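Local coordinates for adenylyltransferase and sulfurtransferase uba4 (PDB 6YUB), which probably adenylates and then thiolates a ubiquitin-like sulfur carrier for tRNA thiolation and molybdopterin synthesis, this chain being its adenylyltransferase part, at residues B[140-145]-B[183-188]; B[149-154]-B[169-174]; B[161-166]-B[249-254]. All coordinates share one frame; numbering follows the deposited sequence.

In the fold
All three contacts lie in the ThiF-family adenylyltransferase domain, built on a mixed sheet whose parallel half is Rossmann-like and whose antiparallel half includes strands 161-167 and 250-255. Contact 3 joins those two strands. Contact 2 sits at the start of the neighbouring strand 152-158, and contact 1 packs helix 135-148 against the short zinc-binding helix 185-188. Centres of contacts 1 and 2 are about 8 Å apart, those of 2 and 3 about 17 Å, and those of 1 and 3 about 15 Å. Along the chain contact 2 is nested within contact 1, whereas contact 3 crosses both. Contact 1 carries two of the four zinc cysteines, and its Pro183 packs on Pro249 of contact 3.

Contact 1. Residues B[140-145]-B[183-188]; sequences LISDVC and PCYRCC. With ZN (zinc ion), chain E.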
loop_
_atom_site.group_PDB
_atom_site.type_symbol
_atom_site.label_atom_id
_atom_site.label_comp_id
_atom_site.label_asym_id
_atom_site.label_seq_id
_atom_site.Cartn_x
_atom_site.Cartn_y
_atom_site.Cartn_z
ATOM N N LEU B 140 -24.118 8.975 2.927
ATOM C CA LEU B 140 -24.859 9.184 4.165
ATOM C C LEU B 140 -23.928 9.602 5.294
ATOM O O LEU B 140 -24.216 10.545 6.040
ATOM C CB LEU B 140 -25.618 7.910 4.540
ATOM C CG LEU B 140 -26.263 7.903 5.925
ATOM C CD1 LEU B 140 -27.241 9.071 6.059
ATOM C CD2 LEU B 140 -26.965 6.573 6.192
ATOM N N ILE B 141 -22.806 8.899 5.448
ATOM C CA ILE B 141 -21.883 9.209 6.536
ATOM C C ILE B 141 -21.283 10.596 6.345
ATOM O O ILE B 141 -21.215 11.395 7.287
ATOM C CB ILE B 141 -20.802 8.115 6.636
ATOM C CG1 ILE B 141 -21.437 6.790 7.066
ATOM C CG2 ILE B 141 -19.721 8.520 7.621
ATOM C CD1 ILE B 141 -20.585 5.566 6.755
ATOM N N SER B 142 -20.856 10.916 5.124
ATOM C CA SER B 142 -20.350 12.258 4.851
ATOM C C SER B 142 -21.371 13.321 5.243
ATOM O O SER B 142 -21.059 14.267 5.979
ATOM C CB SER B 142 -19.979 12.385 3.375
ATOM O OG SER B 142 -19.192 13.537 3.142
ATOM N N ASP B 143 -22.608 13.178 4.762
ATOM C CA ASP B 143 -23.650 14.144 5.093
ATOM C C ASP B 143 -23.774 14.330 6.601
ATOM O O ASP B 143 -23.735 15.459 7.105
ATOM C CB ASP B 143 -24.978 13.693 4.484
ATOM C CG ASP B 143 -24.985 13.795 2.967
ATOM O OD1 ASP B 143 -24.022 14.368 2.405
ATOM O OD2 ASP B 143 -25.944 13.304 2.336
ATOM N N VAL B 144 -23.898 13.223 7.343
ATOM C CA VAL B 144 -24.096 13.312 8.786
ATOM C C VAL B 144 -22.879 13.934 9.461
ATOM O O VAL B 144 -23.010 14.738 10.393
ATOM C CB VAL B 144 -24.415 11.917 9.357
ATOM C CG1 VAL B 144 -24.414 11.943 10.877
ATOM C CG2 VAL B 144 -25.752 11.424 8.825
ATOM N N CYS B 145 -21.676 13.573 9.011
ATOM C CA CYS B 145 -20.472 14.178 9.571
ATOM C C CYS B 145 -20.463 15.687 9.360
ATOM O O CYS B 145 -20.075 16.447 10.255
ATOM C CB CYS B 145 -19.232 13.539 8.950
ATOM S SG CYS B 145 -18.902 11.884 9.591
ATOM N N PRO B 183 -13.235 19.922 2.342
ATOM C CA PRO B 183 -14.382 19.424 1.579
ATOM C C PRO B 183 -15.103 18.295 2.297
ATOM O O PRO B 183 -14.589 17.678 3.234
ATOM C CB PRO B 183 -13.743 18.917 0.281
ATOM C CG PRO B 183 -12.384 18.453 0.714
ATOM C CD PRO B 183 -11.956 19.390 1.834
ATOM N N CYS B 184 -16.328 18.038 1.834
ATOM C CA CYS B 184 -17.050 16.829 2.192
ATOM C C CYS B 184 -16.952 15.844 1.024
ATOM O O CYS B 184 -16.354 16.135 -0.019
ATOM C CB CYS B 184 -18.502 17.149 2.540
ATOM S SG CYS B 184 -19.627 17.006 1.162
ATOM N N TYR B 185 -17.550 14.662 1.195
ATOM C CA TYR B 185 -17.445 13.640 0.156
ATOM C C TYR B 185 -18.146 14.070 -1.130
ATOM O O TYR B 185 -17.715 13.687 -2.225
ATOM C CB TYR B 185 -18.013 12.312 0.661
ATOM C CG TYR B 185 -17.684 11.123 -0.221
ATOM C CD1 TYR B 185 -16.446 10.498 -0.145
ATOM C CD2 TYR B 185 -18.613 10.623 -1.121
ATOM C CE1 TYR B 185 -16.140 9.409 -0.950
ATOM C CE2 TYR B 185 -18.319 9.538 -1.930
ATOM C CZ TYR B 185 -17.082 8.937 -1.840
ATOM O OH TYR B 185 -16.786 7.857 -2.643
ATOM N N ARG B 186 -19.221 14.856 -1.027
ATOM C CA ARG B 186 -19.886 15.348 -2.228
ATOM C C ARG B 186 -19.031 16.392 -2.937
ATOM O O ARG B 186 -18.996 16.439 -4.172
ATOM C CB ARG B 186 -21.252 15.931 -1.876
ATOM C CG ARG B 186 -22.310 14.896 -1.537
ATOM C CD ARG B 186 -23.603 15.567 -1.105
ATOM N NE ARG B 186 -24.547 14.620 -0.523
ATOM C CZ ARG B 186 -25.437 13.917 -1.218
ATOM N NH1 ARG B 186 -25.516 14.047 -2.535
ATOM N NH2 ARG B 186 -26.248 13.082 -0.589
ATOM N N CYS B 187 -18.338 17.244 -2.174
ATOM C CA CYS B 187 -17.437 18.217 -2.776
ATOM C C CYS B 187 -16.453 17.550 -3.730
ATOM O O CYS B 187 -16.040 18.157 -4.724
ATOM C CB CYS B 187 -16.661 18.970 -1.692
ATOM S SG CYS B 187 -17.619 20.105 -0.680
ATOM N N CYS B 188 -16.068 16.306 -3.442
ATOM C CA CYS B 188 -15.059 15.611 -4.227
ATOM C C CYS B 188 -15.658 14.761 -5.341
ATOM O O CYS B 188 -15.074 14.671 -6.428
ATOM C CB CYS B 188 -14.211 14.715 -3.316
ATOM S SG CYS B 188 -13.436 15.547 -1.915
HETATM ZN ZN ZN E . -19.474 19.140 0.312
#
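Ser142 and Asp143 of helix 135-148 meet Tyr185 and Arg186 of the short helix 185-188 in a polar, buried contact between a long domain helix and the first turn of the zinc-binding segment. Ser142 OG lies anti to its backbone N (chi1 -166°) and accepts the N-H of Tyr185 at 2.8 Å. Packing is tight here, for the same OG is 3.0 Å from Tyr185 CB. One residue on, Arg186 grips the Asp143 carboxylate side-on. Its NE reaches OD1 of Asp143 at 3.0 Å and its NH2 reaches OD2 of Asp143 at 2.9 Å, both on syn lone pairs, with the two flat groups only 14° from coplanar. Tyr300 OH also bonds to Asp143 OD2. An alanine in place of Arg186 would probably leave the buried Asp143 carboxylate without this charge partner and freer to turn.

Behind this pair Cys184 and Cys187 form a capping box in the conformer described, with long bonds from Cys187 N to Cys184 SG (3.6 Å) and from Cys184 N to Cys187 SG (3.5 Å). Both sulfurs bind the zinc ion, whose four-cysteine site Cys279 and Cys282 complete and which is likely to hold the turn that Ser142 meets. Tyr185 bonds Arg138 through its OH and packs on Leu167 of strand 161-167, while Ser142 rests on Leu152 of strand 152-158.

Contact 2. Residues B[149-154]-B[169-174]; sequences GKPLVS and CPPTPQ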
loop_
_atom_site.group_PDB
_atom_site.type_symbol
_atom_site.label_atom_id
_atom_site.label_comp_id
_atom_site.label_asym_id
_atom_site.label_seq_id
_atom_site.Cartn_x
_atom_site.Cartn_y
_atom_site.Cartn_z
ATOM N N GLY B 149 -20.631 18.071 12.531
ATOM C CA GLY B 149 -19.298 18.606 12.737
ATOM C C GLY B 149 -18.270 17.576 13.160
ATOM O O GLY B 149 -17.650 17.715 14.217
ATOM N N LYS B 150 -18.069 16.547 12.337
ATOM C CA LYS B 150 -17.138 15.479 12.648
ATOM C C LYS B 150 -16.099 15.336 11.545
ATOM O O LYS B 150 -16.434 15.473 10.364
ATOM C CB LYS B 150 -17.873 14.133 12.817
ATOM C CG LYS B 150 -19.022 14.164 13.802
ATOM C CD LYS B 150 -18.531 14.049 15.235
ATOM C CE LYS B 150 -19.606 14.494 16.216
ATOM N NZ LYS B 150 -19.454 13.867 17.554
ATOM N N PRO B 151 -14.839 15.070 11.890
ATOM C CA PRO B 151 -13.860 14.692 10.863
ATOM C C PRO B 151 -14.068 13.249 10.432
ATOM O O PRO B 151 -14.332 12.364 11.255
ATOM C CB PRO B 151 -12.511 14.880 11.571
ATOM C CG PRO B 151 -12.815 14.600 13.007
ATOM C CD PRO B 151 -14.242 15.086 13.244
ATOM N N LEU B 152 -13.938 13.016 9.131
ATOM C CA LEU B 152 -14.240 11.723 8.534
ATOM C C LEU B 152 -13.023 11.181 7.802
ATOM O O LEU B 152 -12.437 11.869 6.959
ATOM C CB LEU B 152 -15.426 11.841 7.566
ATOM C CG LEU B 152 -15.729 10.642 6.671
ATOM C CD1 LEU B 152 -16.084 9.417 7.504
ATOM C CD2 LEU B 152 -16.859 10.978 5.705
ATOM N N VAL B 153 -12.645 9.948 8.127
ATOM C CA VAL B 153 -11.624 9.214 7.384
ATOM C C VAL B 153 -12.348 8.108 6.626
ATOM O O VAL B 153 -12.840 7.147 7.228
ATOM C CB VAL B 153 -10.539 8.648 8.306
ATOM C CG1 VAL B 153 -9.418 8.020 7.490
ATOM C CG2 VAL B 153 -9.995 9.743 9.222
ATOM N N SER B 154 -12.425 8.241 5.307
ATOM C CA SER B 154 -13.192 7.330 4.470
ATOM C C SER B 154 -12.276 6.592 3.502
ATOM O O SER B 154 -11.387 7.194 2.890
ATOM C CB SER B 154 -14.276 8.096 3.692
ATOM O OG SER B 154 -14.785 7.316 2.625
ATOM N N CYS B 169 -12.036 17.981 7.951
ATOM C CA CYS B 169 -11.071 18.037 9.044
ATOM C C CYS B 169 -10.128 19.202 8.794
ATOM O O CYS B 169 -9.438 19.220 7.757
ATOM C CB CYS B 169 -10.296 16.721 9.150
ATOM S SG CYS B 169 -9.247 16.600 10.618
ATOM N N PRO B 170 -10.074 20.210 9.688
ATOM C CA PRO B 170 -10.956 20.352 10.864
ATOM C C PRO B 170 -12.383 20.687 10.439
ATOM O O PRO B 170 -12.560 21.411 9.462
ATOM C CB PRO B 170 -10.313 21.491 11.655
ATOM C CG PRO B 170 -9.577 22.300 10.633
ATOM C CD PRO B 170 -9.093 21.310 9.598
ATOM N N PRO B 171 -13.380 20.169 11.157
ATOM C CA PRO B 171 -14.772 20.377 10.729
ATOM C C PRO B 171 -15.154 21.848 10.684
ATOM O O PRO B 171 -14.713 22.649 11.510
ATOM C CB PRO B 171 -15.587 19.610 11.783
ATOM C CG PRO B 171 -14.681 19.509 12.968
ATOM C CD PRO B 171 -13.294 19.389 12.408
ATOM N N THR B 172 -15.990 22.188 9.703
ATOM C CA THR B 172 -16.511 23.545 9.532
ATOM C C THR B 172 -18.032 23.472 9.417
ATOM O O THR B 172 -18.549 22.640 8.639
ATOM C CB THR B 172 -15.931 24.216 8.290
ATOM O OG1 THR B 172 -14.501 24.187 8.350
ATOM C CG2 THR B 172 -16.408 25.661 8.193
ATOM N N PRO B 173 -18.780 24.318 10.123
ATOM C CA PRO B 173 -20.245 24.242 10.057
ATOM C C PRO B 173 -20.775 24.330 8.630
ATOM O O PRO B 173 -20.190 24.984 7.759
ATOM C CB PRO B 173 -20.703 25.442 10.898
ATOM C CG PRO B 173 -19.583 25.676 11.857
ATOM C CD PRO B 173 -18.316 25.310 11.116
ATOM N N GLN B 174 -21.903 23.660 8.411
ATOM C CA GLN B 174 -22.576 23.678 7.120
ATOM C C GLN B 174 -22.889 25.106 6.692
ATOM O O GLN B 174 -23.359 25.921 7.490
ATOM C CB GLN B 174 -23.864 22.855 7.219
ATOM C CG GLN B 174 -24.637 22.674 5.930
ATOM C CD GLN B 174 -26.024 22.093 6.176
ATOM O OE1 GLN B 174 -26.623 22.315 7.230
ATOM N NE2 GLN B 174 -26.535 21.338 5.208
#
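Pro151 and Cys169 form the buried end of this contact, between the segment leading into strand 152-158 and the loop that follows strand 161-167. Here side chain meets side chain. Their CB atoms are 3.8 Å apart, and Cys169 SG, anti to its backbone N (chi1 -172°), also lies 3.8 Å from Pro151 CB, so both CB and SG of the cysteine touch one corner of the proline ring. His231 packs on both residues, and Ile225 of helix 208-228 packs on Cys169, a cysteine that is not among the zinc ligands. The peptide bond before Pro170 is cis, between the two contacting residues Cys169 and Pro171.

Gly149 closes helix 135-148 with a Schellman motif, its phi of 62° being one that glycine adopts readily. The chain then enters strand 152-158 and so completes the beta-alpha-beta crossover from the parallel neighbour 127-130. Asn168 ties the two segments together from outside, its ND2 bonding to Lys150 O and its OD1 accepting Thr172 N.

Gly149 and Pro171, by contrast, are partly exposed, and there a ring rests on bare backbone: Pro171 lays its CB 3.6 Å from Gly149 C and its CG 3.7 Å from Gly149 O. The loose spot is between the two ends, where Pro171 CG stays 4.5 Å from Pro151 CD.

Contact 3. Residues B[161-166]-B[249-254]; sequences SGQLIV and PTLLIY
Leu252 O takes the N-H of Leu164 at 3.0 Å, bent to 143° at the hydrogen, with a weaker CA-H...O contact from Gln163, whose CA lies 3.1 Å from the same oxygen. Leu252 N returns a straighter bond to Leu164 O at 3.0 Å. Gly162 and Tyr254 make the next such pair: Gly162 N bonds to Tyr254 O at 2.9 Å, and Tyr254 N returns a bond to Gly162 O. Gln163 and Ile253 form the non-hydrogen-bonded pair between. The strand axes run antiparallel, 163° apart.

Towards Pro249 the strands part and a water takes over, accepting from Val166 N at 2.8 Å and donating to Thr250 O at the same length. Pro249 lays its CB and CG against Val166 O.

Leu164 and Leu252 lie on one face, their CB atoms 4.4 Å apart; helix 208-228 packs on Leu164, and another protein chain of the assembly touches both leucines. Gln163 and Ile253 occupy the opposite face. Leu251 CD1 reaches Ile165 CB at 4.2 Å. Strand 250-255 is bonded beyond this contact to strand 267-271, and Tyr254 stacks on Phe267.

Four backbone bonds thus fix the register from Gly162 to Leu164, and where direct pairing stops the water satisfies Val166 N and Thr250 O in its place.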
loop_
_atom_site.group_PDB
_atom_site.type_symbol
_atom_site.label_atom_id
_atom_site.label_comp_id
_atom_site.label_asym_id
_atom_site.label_seq_id
_atom_site.Cartn_x
_atom_site.Cartn_y
_atom_site.Cartn_z
ATOM N N SER B 161 -8.447 -1.411 -7.141
ATOM C CA SER B 161 -7.722 -0.395 -6.402
ATOM C C SER B 161 -8.418 -0.106 -5.081
ATOM O O SER B 161 -9.531 -0.568 -4.821
ATOM C CB SER B 161 -7.604 0.906 -7.213
ATOM O OG SER B 161 -8.758 1.713 -7.035
ATOM N N GLY B 162 -7.735 0.672 -4.241
ATOM C CA GLY B 162 -8.325 1.188 -3.029
ATOM C C GLY B 162 -8.145 2.692 -2.963
ATOM O O GLY B 162 -7.345 3.276 -3.693
ATOM N N GLN B 163 -8.905 3.316 -2.068
ATOM C CA GLN B 163 -8.900 4.766 -1.950
ATOM C C GLN B 163 -8.984 5.173 -0.488
ATOM O O GLN B 163 -9.497 4.432 0.350
ATOM C CB GLN B 163 -10.069 5.393 -2.725
ATOM C CG GLN B 163 -10.085 5.048 -4.201
ATOM C CD GLN B 163 -11.160 5.795 -4.964
ATOM O OE1 GLN B 163 -11.181 5.794 -6.196
ATOM N NE2 GLN B 163 -12.065 6.434 -4.234
ATOM N N LEU B 164 -8.480 6.369 -0.195
ATOM C CA LEU B 164 -8.523 6.918 1.153
ATOM C C LEU B 164 -8.492 8.434 1.074
ATOM O O LEU B 164 -7.786 9.003 0.236
ATOM C CB LEU B 164 -7.351 6.409 1.999
ATOM C CG LEU B 164 -7.185 7.040 3.380
ATOM C CD1 LEU B 164 -6.970 5.962 4.430
ATOM C CD2 LEU B 164 -6.018 8.007 3.372
ATOM N N ILE B 165 -9.262 9.084 1.943
ATOM C CA ILE B 165 -9.296 10.540 1.982
ATOM C C ILE B 165 -9.813 10.980 3.344
ATOM O O ILE B 165 -10.706 10.353 3.918
ATOM C CB ILE B 165 -10.161 11.113 0.834
ATOM C CG1 ILE B 165 -10.039 12.637 0.794
ATOM C CG2 ILE B 165 -11.619 10.698 1.002
ATOM C CD1 ILE B 165 -10.408 13.237 -0.543
ATOM N N VAL B 166 -9.245 12.071 3.849
ATOM C CA VAL B 166 -9.687 12.710 5.084
ATOM C C VAL B 166 -10.568 13.894 4.711
ATOM O O VAL B 166 -10.174 14.748 3.896
ATOM C CB VAL B 166 -8.491 13.157 5.940
ATOM C CG1 VAL B 166 -8.962 13.788 7.245
ATOM C CG2 VAL B 166 -7.572 11.980 6.216
ATOM N N PRO B 249 -7.352 18.267 0.920
ATOM C CA PRO B 249 -6.769 16.958 1.232
ATOM C C PRO B 249 -6.361 16.206 -0.028
ATOM O O PRO B 249 -6.720 16.558 -1.150
ATOM C CB PRO B 249 -7.904 16.234 1.969
ATOM C CG PRO B 249 -9.159 16.814 1.353
ATOM C CD PRO B 249 -8.829 18.259 1.011
ATOM N N THR B 250 -5.597 15.142 0.191
ATOM C CA THR B 250 -5.135 14.271 -0.877
ATOM C C THR B 250 -6.058 13.069 -1.001
ATOM O O THR B 250 -6.469 12.482 0.005
ATOM C CB THR B 250 -3.703 13.799 -0.607
ATOM O OG1 THR B 250 -2.814 14.924 -0.610
ATOM C CG2 THR B 250 -3.257 12.796 -1.657
ATOM N N LEU B 251 -6.383 12.708 -2.237
ATOM C CA LEU B 251 -7.086 11.459 -2.520
ATOM C C LEU B 251 -6.040 10.401 -2.853
ATOM O O LEU B 251 -5.425 10.444 -3.924
ATOM C CB LEU B 251 -8.076 11.628 -3.668
ATOM C CG LEU B 251 -8.724 10.331 -4.154
ATOM C CD1 LEU B 251 -9.510 9.653 -3.029
ATOM C CD2 LEU B 251 -9.623 10.590 -5.353
ATOM N N LEU B 252 -5.828 9.462 -1.937
ATOM C CA LEU B 252 -4.864 8.389 -2.147
ATOM C C LEU B 252 -5.533 7.262 -2.923
ATOM O O LEU B 252 -6.615 6.797 -2.544
ATOM C CB LEU B 252 -4.328 7.870 -0.815
ATOM C CG LEU B 252 -3.191 6.848 -0.918
ATOM C CD1 LEU B 252 -1.934 7.505 -1.464
ATOM C CD2 LEU B 252 -2.920 6.199 0.428
ATOM N N ILE B 253 -4.892 6.827 -4.004
ATOM C CA ILE B 253 -5.392 5.737 -4.833
ATOM C C ILE B 253 -4.269 4.724 -4.992
ATOM O O ILE B 253 -3.214 5.046 -5.553
ATOM C CB ILE B 253 -5.878 6.226 -6.209
ATOM C CG1 ILE B 253 -6.975 7.282 -6.037
ATOM C CG2 ILE B 253 -6.379 5.053 -7.045
ATOM C CD1 ILE B 253 -7.540 7.808 -7.335
ATOM N N TYR B 254 -4.491 3.508 -4.504
ATOM C CA TYR B 254 -3.531 2.421 -4.638
ATOM C C TYR B 254 -4.078 1.400 -5.626
ATOM O O TYR B 254 -5.124 0.793 -5.379
ATOM C CB TYR B 254 -3.248 1.765 -3.289
ATOM C CG TYR B 254 -2.369 0.541 -3.406
ATOM C CD1 TYR B 254 -1.173 0.592 -4.112
ATOM C CD2 TYR B 254 -2.735 -0.661 -2.821
ATOM C CE1 TYR B 254 -0.369 -0.520 -4.233
ATOM C CE2 TYR B 254 -1.933 -1.782 -2.933
ATOM C CZ TYR B 254 -0.753 -1.706 -3.637
ATOM O OH TYR B 254 0.049 -2.812 -3.759
HETATM O O HOH W 1 -6.695 12.649 2.769
#